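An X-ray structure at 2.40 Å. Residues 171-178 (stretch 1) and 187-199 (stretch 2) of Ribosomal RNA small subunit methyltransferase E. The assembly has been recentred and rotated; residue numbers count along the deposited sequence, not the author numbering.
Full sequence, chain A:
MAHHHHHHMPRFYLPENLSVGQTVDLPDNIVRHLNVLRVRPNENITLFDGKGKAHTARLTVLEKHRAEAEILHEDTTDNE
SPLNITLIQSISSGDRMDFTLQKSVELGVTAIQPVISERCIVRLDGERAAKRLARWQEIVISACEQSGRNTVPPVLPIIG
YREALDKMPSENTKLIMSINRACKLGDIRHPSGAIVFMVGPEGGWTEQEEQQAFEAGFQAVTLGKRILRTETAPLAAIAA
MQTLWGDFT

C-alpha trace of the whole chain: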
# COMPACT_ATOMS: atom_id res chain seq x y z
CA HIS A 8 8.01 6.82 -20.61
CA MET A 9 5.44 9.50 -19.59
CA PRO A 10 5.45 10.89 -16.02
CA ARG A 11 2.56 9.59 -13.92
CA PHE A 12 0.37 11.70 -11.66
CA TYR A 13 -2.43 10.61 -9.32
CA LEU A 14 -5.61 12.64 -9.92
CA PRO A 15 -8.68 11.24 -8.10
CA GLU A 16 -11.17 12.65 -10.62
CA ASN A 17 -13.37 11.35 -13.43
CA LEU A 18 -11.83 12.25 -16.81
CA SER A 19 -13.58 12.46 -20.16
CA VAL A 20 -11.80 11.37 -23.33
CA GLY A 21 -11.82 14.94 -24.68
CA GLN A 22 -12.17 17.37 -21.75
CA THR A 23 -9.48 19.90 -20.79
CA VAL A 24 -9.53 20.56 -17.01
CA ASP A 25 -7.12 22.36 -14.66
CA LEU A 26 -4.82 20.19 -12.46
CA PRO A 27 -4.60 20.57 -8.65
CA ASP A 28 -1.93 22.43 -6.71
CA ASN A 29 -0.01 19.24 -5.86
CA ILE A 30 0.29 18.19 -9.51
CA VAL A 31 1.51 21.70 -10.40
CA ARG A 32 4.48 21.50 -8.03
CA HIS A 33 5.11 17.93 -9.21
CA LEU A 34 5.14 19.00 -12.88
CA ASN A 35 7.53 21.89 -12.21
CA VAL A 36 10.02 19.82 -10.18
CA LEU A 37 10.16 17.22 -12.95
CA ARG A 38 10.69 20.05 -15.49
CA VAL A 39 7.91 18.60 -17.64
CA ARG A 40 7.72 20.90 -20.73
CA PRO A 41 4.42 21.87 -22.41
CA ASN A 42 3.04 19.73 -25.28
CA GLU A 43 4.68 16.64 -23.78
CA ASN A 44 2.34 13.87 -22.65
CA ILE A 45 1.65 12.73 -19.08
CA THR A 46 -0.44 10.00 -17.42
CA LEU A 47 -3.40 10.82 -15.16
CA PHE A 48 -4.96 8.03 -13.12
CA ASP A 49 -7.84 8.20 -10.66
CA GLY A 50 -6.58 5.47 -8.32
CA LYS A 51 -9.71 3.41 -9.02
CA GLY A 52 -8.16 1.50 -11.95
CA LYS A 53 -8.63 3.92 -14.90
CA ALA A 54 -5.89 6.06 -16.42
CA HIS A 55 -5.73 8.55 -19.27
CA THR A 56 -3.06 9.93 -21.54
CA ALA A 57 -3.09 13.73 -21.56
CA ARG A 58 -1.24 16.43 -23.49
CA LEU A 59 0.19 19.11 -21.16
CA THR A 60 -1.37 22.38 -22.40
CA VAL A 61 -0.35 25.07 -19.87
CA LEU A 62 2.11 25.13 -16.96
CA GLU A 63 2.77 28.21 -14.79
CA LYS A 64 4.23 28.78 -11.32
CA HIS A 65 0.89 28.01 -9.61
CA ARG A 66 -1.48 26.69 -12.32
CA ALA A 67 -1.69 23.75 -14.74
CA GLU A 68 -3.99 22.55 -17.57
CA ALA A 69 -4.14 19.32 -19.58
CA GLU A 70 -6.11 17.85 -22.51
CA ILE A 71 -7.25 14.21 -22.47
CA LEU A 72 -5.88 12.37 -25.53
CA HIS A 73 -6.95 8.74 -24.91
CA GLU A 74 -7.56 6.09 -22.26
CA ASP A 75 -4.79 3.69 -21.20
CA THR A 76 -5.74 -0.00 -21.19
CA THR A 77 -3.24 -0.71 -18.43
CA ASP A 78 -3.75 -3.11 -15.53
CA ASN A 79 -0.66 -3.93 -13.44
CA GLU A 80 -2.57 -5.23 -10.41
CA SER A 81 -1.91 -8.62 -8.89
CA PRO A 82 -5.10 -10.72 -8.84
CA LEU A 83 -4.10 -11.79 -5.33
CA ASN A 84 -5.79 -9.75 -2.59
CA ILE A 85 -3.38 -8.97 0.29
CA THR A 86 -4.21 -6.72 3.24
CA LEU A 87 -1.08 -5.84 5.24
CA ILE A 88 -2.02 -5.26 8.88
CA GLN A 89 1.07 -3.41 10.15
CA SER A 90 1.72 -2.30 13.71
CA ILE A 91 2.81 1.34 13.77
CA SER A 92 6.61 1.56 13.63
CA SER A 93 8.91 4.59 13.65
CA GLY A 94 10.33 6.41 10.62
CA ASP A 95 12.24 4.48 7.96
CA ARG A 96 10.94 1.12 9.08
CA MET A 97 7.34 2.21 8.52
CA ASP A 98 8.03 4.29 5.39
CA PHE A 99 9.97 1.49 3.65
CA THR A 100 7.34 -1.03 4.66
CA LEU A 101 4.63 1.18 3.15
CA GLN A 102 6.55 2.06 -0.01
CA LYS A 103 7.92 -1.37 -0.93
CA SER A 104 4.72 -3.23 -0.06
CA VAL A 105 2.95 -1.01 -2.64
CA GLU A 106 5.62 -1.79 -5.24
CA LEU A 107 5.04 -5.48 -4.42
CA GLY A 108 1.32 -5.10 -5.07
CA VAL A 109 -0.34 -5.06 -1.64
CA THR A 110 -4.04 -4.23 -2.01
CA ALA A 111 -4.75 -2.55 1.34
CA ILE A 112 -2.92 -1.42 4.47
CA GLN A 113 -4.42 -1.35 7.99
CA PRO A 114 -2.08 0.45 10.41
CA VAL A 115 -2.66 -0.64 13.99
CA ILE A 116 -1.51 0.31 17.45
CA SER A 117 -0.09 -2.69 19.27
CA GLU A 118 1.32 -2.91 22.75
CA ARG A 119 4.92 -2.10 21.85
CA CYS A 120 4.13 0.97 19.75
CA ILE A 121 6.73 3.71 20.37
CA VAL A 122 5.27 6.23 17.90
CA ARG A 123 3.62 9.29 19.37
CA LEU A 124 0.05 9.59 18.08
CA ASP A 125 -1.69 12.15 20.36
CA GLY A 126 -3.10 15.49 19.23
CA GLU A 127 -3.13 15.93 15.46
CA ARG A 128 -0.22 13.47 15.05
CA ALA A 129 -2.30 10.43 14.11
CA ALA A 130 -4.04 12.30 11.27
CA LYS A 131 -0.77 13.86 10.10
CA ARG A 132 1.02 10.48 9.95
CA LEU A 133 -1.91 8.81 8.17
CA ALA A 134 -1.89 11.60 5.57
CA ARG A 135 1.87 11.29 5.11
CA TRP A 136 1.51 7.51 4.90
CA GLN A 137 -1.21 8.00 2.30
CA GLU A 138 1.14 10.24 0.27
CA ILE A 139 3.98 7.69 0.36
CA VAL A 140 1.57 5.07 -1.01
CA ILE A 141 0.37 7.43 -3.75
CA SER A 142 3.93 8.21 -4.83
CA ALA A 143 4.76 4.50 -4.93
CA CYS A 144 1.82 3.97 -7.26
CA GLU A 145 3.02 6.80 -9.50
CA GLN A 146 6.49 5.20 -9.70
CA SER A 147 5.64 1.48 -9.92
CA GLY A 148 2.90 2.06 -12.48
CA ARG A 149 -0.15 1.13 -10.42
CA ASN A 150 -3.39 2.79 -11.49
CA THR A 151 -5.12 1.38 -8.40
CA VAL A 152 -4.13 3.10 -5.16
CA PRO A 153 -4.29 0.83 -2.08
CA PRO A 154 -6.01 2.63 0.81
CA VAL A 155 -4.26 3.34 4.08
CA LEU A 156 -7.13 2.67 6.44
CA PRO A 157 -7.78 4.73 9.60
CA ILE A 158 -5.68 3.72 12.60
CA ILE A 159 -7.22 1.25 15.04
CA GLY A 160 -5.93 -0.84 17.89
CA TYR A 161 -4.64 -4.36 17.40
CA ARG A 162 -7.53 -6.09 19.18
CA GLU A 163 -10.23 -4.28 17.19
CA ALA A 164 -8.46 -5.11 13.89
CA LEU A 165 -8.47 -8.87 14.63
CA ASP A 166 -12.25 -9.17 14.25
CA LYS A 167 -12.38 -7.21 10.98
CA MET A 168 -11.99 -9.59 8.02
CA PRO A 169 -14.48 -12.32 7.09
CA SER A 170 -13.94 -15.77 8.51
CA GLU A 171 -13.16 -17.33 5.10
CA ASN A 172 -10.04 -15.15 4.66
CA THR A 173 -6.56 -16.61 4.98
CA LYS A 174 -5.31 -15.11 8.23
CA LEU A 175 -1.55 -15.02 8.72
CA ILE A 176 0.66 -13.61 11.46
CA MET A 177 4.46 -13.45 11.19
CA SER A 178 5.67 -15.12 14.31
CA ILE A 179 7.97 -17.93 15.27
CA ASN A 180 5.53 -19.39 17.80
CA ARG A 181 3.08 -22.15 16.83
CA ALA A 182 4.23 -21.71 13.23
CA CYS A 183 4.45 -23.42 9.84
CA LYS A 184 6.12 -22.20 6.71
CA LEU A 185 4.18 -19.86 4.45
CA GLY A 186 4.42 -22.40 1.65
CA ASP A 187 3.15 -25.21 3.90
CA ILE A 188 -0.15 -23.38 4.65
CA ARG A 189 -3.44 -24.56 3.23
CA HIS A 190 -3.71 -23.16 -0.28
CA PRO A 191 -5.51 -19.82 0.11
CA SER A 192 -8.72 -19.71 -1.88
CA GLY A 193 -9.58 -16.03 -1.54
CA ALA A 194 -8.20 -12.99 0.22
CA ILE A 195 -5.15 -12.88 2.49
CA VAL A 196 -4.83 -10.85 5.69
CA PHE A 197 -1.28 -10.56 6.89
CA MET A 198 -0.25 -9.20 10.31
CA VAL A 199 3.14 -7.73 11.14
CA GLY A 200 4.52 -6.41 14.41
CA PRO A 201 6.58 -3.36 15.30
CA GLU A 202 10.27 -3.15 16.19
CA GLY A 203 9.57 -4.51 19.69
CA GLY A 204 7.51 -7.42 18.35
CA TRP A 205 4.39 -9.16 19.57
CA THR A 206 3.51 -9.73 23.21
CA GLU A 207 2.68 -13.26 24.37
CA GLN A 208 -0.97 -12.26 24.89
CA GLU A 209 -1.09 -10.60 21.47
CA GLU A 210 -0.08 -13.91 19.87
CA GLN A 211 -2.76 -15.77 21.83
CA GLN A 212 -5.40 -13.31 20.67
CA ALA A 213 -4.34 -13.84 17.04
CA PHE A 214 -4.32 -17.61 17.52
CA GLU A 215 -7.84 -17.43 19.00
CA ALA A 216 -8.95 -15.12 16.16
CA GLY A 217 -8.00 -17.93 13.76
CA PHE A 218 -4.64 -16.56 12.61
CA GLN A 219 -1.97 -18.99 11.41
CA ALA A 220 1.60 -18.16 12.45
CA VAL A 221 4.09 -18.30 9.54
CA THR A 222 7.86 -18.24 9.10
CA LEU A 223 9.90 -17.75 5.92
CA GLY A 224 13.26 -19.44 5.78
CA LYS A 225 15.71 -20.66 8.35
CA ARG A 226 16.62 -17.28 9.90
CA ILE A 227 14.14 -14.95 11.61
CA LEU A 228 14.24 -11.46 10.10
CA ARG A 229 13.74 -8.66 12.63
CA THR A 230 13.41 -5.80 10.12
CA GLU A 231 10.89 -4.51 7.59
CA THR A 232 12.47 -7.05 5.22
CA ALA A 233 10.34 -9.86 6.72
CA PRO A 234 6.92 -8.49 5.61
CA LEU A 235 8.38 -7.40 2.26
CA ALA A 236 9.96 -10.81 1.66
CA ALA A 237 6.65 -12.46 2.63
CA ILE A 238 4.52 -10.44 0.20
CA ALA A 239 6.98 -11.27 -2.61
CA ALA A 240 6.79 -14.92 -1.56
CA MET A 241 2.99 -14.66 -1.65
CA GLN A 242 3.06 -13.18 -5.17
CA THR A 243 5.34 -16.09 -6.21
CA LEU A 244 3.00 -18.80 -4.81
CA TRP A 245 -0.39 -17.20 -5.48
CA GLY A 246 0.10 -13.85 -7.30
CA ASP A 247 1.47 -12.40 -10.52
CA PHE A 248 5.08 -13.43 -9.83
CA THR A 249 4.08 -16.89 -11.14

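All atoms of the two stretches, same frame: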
# COMPACT_ATOMS: atom_id res chain seq x y z
N GLU A 171 -13.72 -16.54 6.19
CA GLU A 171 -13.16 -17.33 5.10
C GLU A 171 -11.78 -16.84 4.65
O GLU A 171 -11.10 -17.58 3.94
CB GLU A 171 -14.14 -17.36 3.91
N ASN A 172 -11.35 -15.66 5.06
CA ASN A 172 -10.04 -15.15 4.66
C ASN A 172 -8.92 -16.04 5.20
O ASN A 172 -9.08 -16.77 6.17
CB ASN A 172 -9.85 -13.71 5.13
CG ASN A 172 -10.31 -12.70 4.08
OD1 ASN A 172 -11.03 -13.04 3.14
ND2 ASN A 172 -9.93 -11.44 4.26
N THR A 173 -7.78 -15.99 4.51
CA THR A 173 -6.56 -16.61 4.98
C THR A 173 -5.86 -15.63 5.90
O THR A 173 -5.53 -14.51 5.49
CB THR A 173 -5.67 -17.02 3.79
OG1 THR A 173 -6.27 -18.14 3.12
CG2 THR A 173 -4.25 -17.40 4.25
N LYS A 174 -5.69 -16.02 7.15
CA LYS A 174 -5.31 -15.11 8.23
C LYS A 174 -3.95 -15.55 8.76
O LYS A 174 -3.82 -16.63 9.34
CB LYS A 174 -6.38 -15.08 9.31
CG LYS A 174 -7.77 -14.80 8.73
CD LYS A 174 -8.84 -14.60 9.83
CE LYS A 174 -9.48 -15.92 10.28
NZ LYS A 174 -10.41 -16.47 9.27
N LEU A 175 -2.95 -14.71 8.52
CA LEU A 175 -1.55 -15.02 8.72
C LEU A 175 -0.94 -14.00 9.66
O LEU A 175 -1.20 -12.80 9.53
CB LEU A 175 -0.82 -15.01 7.37
CG LEU A 175 -1.41 -16.00 6.36
CD1 LEU A 175 -0.59 -16.01 5.08
CD2 LEU A 175 -1.52 -17.44 6.92
N ILE A 176 -0.13 -14.47 10.61
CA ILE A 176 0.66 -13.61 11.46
C ILE A 176 2.11 -14.08 11.40
O ILE A 176 2.38 -15.28 11.49
CB ILE A 176 0.13 -13.57 12.92
CG1 ILE A 176 0.98 -12.64 13.76
CG2 ILE A 176 0.06 -14.97 13.53
CD1 ILE A 176 0.48 -12.46 15.21
N MET A 177 3.03 -13.14 11.16
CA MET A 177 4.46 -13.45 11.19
C MET A 177 4.91 -13.61 12.62
O MET A 177 4.94 -12.65 13.39
CB MET A 177 5.30 -12.38 10.50
CG MET A 177 5.09 -12.31 9.02
SD MET A 177 6.63 -11.99 8.14
CE MET A 177 7.72 -13.21 8.87
N SER A 178 5.28 -14.82 12.96
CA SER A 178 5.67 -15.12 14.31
C SER A 178 6.36 -16.45 14.27
O SER A 178 6.04 -17.27 13.41
CB SER A 178 4.44 -15.19 15.25
OG SER A 178 4.81 -15.70 16.51
N ASP A 187 3.82 -24.04 3.35
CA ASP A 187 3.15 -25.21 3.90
C ASP A 187 1.74 -24.91 4.41
O ASP A 187 1.15 -25.80 5.02
CB ASP A 187 3.97 -25.82 5.04
CG ASP A 187 5.32 -26.32 4.57
OD1 ASP A 187 5.44 -26.72 3.40
OD2 ASP A 187 6.26 -26.32 5.39
N ILE A 188 1.20 -23.70 4.19
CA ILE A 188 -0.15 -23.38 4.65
C ILE A 188 -1.14 -23.89 3.63
O ILE A 188 -0.82 -24.06 2.46
CB ILE A 188 -0.39 -21.87 4.88
CG1 ILE A 188 -0.64 -21.17 3.55
CG2 ILE A 188 0.70 -21.19 5.71
CD1 ILE A 188 -1.27 -19.81 3.68
N ARG A 189 -2.36 -24.16 4.11
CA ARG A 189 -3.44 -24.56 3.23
C ARG A 189 -3.54 -23.55 2.11
O ARG A 189 -3.43 -22.34 2.34
CB ARG A 189 -4.75 -24.60 4.02
CG ARG A 189 -5.85 -25.44 3.43
CD ARG A 189 -7.23 -25.07 3.98
NE ARG A 189 -7.60 -25.76 5.22
CZ ARG A 189 -8.13 -26.98 5.28
NH1 ARG A 189 -8.34 -27.67 4.16
NH2 ARG A 189 -8.44 -27.51 6.45
N HIS A 190 -3.67 -24.04 0.88
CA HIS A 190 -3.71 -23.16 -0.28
C HIS A 190 -4.80 -22.12 -0.09
O HIS A 190 -5.97 -22.48 0.10
CB HIS A 190 -3.97 -23.96 -1.56
CG HIS A 190 -3.66 -23.20 -2.82
ND1 HIS A 190 -4.56 -22.36 -3.43
CD2 HIS A 190 -2.53 -23.15 -3.57
CE1 HIS A 190 -4.01 -21.82 -4.50
NE2 HIS A 190 -2.78 -22.29 -4.61
N PRO A 191 -4.47 -20.83 -0.08
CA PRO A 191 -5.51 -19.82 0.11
C PRO A 191 -6.45 -19.82 -1.08
O PRO A 191 -6.02 -19.94 -2.23
CB PRO A 191 -4.73 -18.50 0.22
CG PRO A 191 -3.36 -18.80 -0.34
CD PRO A 191 -3.11 -20.26 -0.11
N SER A 192 -7.74 -19.74 -0.80
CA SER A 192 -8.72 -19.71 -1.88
C SER A 192 -9.11 -18.28 -2.24
O SER A 192 -9.36 -17.99 -3.41
CB SER A 192 -9.96 -20.54 -1.52
OG SER A 192 -10.96 -19.78 -0.87
N GLY A 193 -9.19 -17.39 -1.26
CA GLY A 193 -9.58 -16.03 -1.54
C GLY A 193 -8.60 -14.98 -1.07
O GLY A 193 -7.44 -14.97 -1.49
N ALA A 194 -9.05 -14.10 -0.19
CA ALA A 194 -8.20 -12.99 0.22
C ALA A 194 -7.26 -13.42 1.34
O ALA A 194 -7.53 -14.37 2.09
CB ALA A 194 -9.06 -11.80 0.64
N ILE A 195 -6.17 -12.68 1.47
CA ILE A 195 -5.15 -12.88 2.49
C ILE A 195 -5.09 -11.65 3.38
O ILE A 195 -5.11 -10.51 2.90
CB ILE A 195 -3.76 -13.14 1.86
CG1 ILE A 195 -3.78 -14.42 1.03
CG2 ILE A 195 -2.67 -13.19 2.94
CD1 ILE A 195 -2.58 -14.53 0.10
N VAL A 196 -5.01 -11.89 4.69
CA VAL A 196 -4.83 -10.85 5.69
C VAL A 196 -3.56 -11.22 6.42
O VAL A 196 -3.42 -12.34 6.95
CB VAL A 196 -6.03 -10.74 6.64
CG1 VAL A 196 -5.72 -9.78 7.76
CG2 VAL A 196 -7.23 -10.25 5.87
N PHE A 197 -2.63 -10.29 6.46
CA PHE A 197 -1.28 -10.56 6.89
C PHE A 197 -0.90 -9.55 7.96
O PHE A 197 -0.98 -8.35 7.72
CB PHE A 197 -0.42 -10.45 5.62
CG PHE A 197 1.04 -10.43 5.83
CD1 PHE A 197 1.65 -11.41 6.58
CD2 PHE A 197 1.81 -9.49 5.19
CE1 PHE A 197 3.02 -11.43 6.73
CE2 PHE A 197 3.18 -9.49 5.34
CZ PHE A 197 3.78 -10.48 6.12
N MET A 198 -0.46 -10.04 9.13
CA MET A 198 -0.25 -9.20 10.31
C MET A 198 1.22 -9.13 10.68
O MET A 198 1.88 -10.17 10.82
CB MET A 198 -1.01 -9.68 11.51
CG MET A 198 -2.48 -9.56 11.43
SD MET A 198 -2.98 -9.31 13.14
CE MET A 198 -1.88 -7.92 13.41
N VAL A 199 1.73 -7.92 10.85
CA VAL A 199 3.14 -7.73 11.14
C VAL A 199 3.30 -6.83 12.37
O VAL A 199 2.60 -5.83 12.51
CB VAL A 199 3.89 -7.14 9.93
CG1 VAL A 199 5.36 -7.02 10.23
CG2 VAL A 199 3.67 -8.04 8.72

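Two neighbouring parallel β-strands illustrate a general rule: the backbone fixes the register, and the side chains on each face add to the surface the pairing buries. In this methyltransferase, strand 173-177 runs alongside the strand that ends at Val 199, their directions differing by 17°, and the two stretches together bury 686 Å². Leu 175 and Thr 173 contribute most to this contact, with 94 and 92 Å² covered, and both use the backbone as well as the side chain.

The backbone of Thr 173 bonds to the second stretch through both its N and its O. Its N donates to Ala 194 O at 2.9 Å, and its O accepts from Val 196 N at 2.8 Å, both nearly linear. The donor and acceptor of one residue thus engage the residues before and after its register partner, Ile 195, which is the hallmark of parallel pairing. Leu 175 repeats the pattern two residues on: Leu 175 N donates to Val 196 O at 2.9 Å, while Leu 175 O receives Met 198 N, also at 2.9 Å but with a more bent angle of 140°. A final bond, from Met 177 N to Met 198 O, is longer at 3.2 Å yet close to straight. Between these rungs, CA-H groups lean on the same carbonyls: Ile 195 CA lies 3.4 Å from Thr 173 O, and Phe 197 CA lies 3.5 Å from Leu 175 O. Each of these oxygens therefore faces both an amide and a polarised C-H.

The side chains of Thr 173 and Leu 175 lie on the same face of the sheet as those of Ile 195 and Phe 197, where the loop preceding the second strand also reaches them. Ile 188 serves both residues: its CD1 is 3.9 Å from Thr 173 CG2 and 4.0 Å from Leu 175 CD2. Thr 173 turns its other branch to the loop as well, with OG1 3.3 Å from Pro 191 CB, a van der Waals contact. Both methyls of Leu 175 lie near Ile 188 CD1, CD2 at 4.0 Å and CD1 at 4.1 Å; CD1 also sits 4.1 Å from Ile 195 CG2. A single aliphatic side chain thereby bridges loop and strand.

On the other face, the contacts are sparser. Ile 176 CG1 approaches Met 198 CB at 4.2 Å, while Lys 174 has little of its surface covered and its NZ makes a weak hydrogen bond back to Asn 172 O at 3.4 Å.

The ends of the first strand are closed by side chains that reach across. Asn 172 places OD1 3.4 Å from Ala 194 CB and ND2 3.4 Å from Val 196 CG2, packing its amide against aliphatic groups. At the far end Met 177 meets the edge of the Phe 197 ring, with CG only 3.2 Å from CE1; its SD is 5.0 Å from the centroid of that ring and close to the ring plane, a sulfur-aromatic contact at the edge.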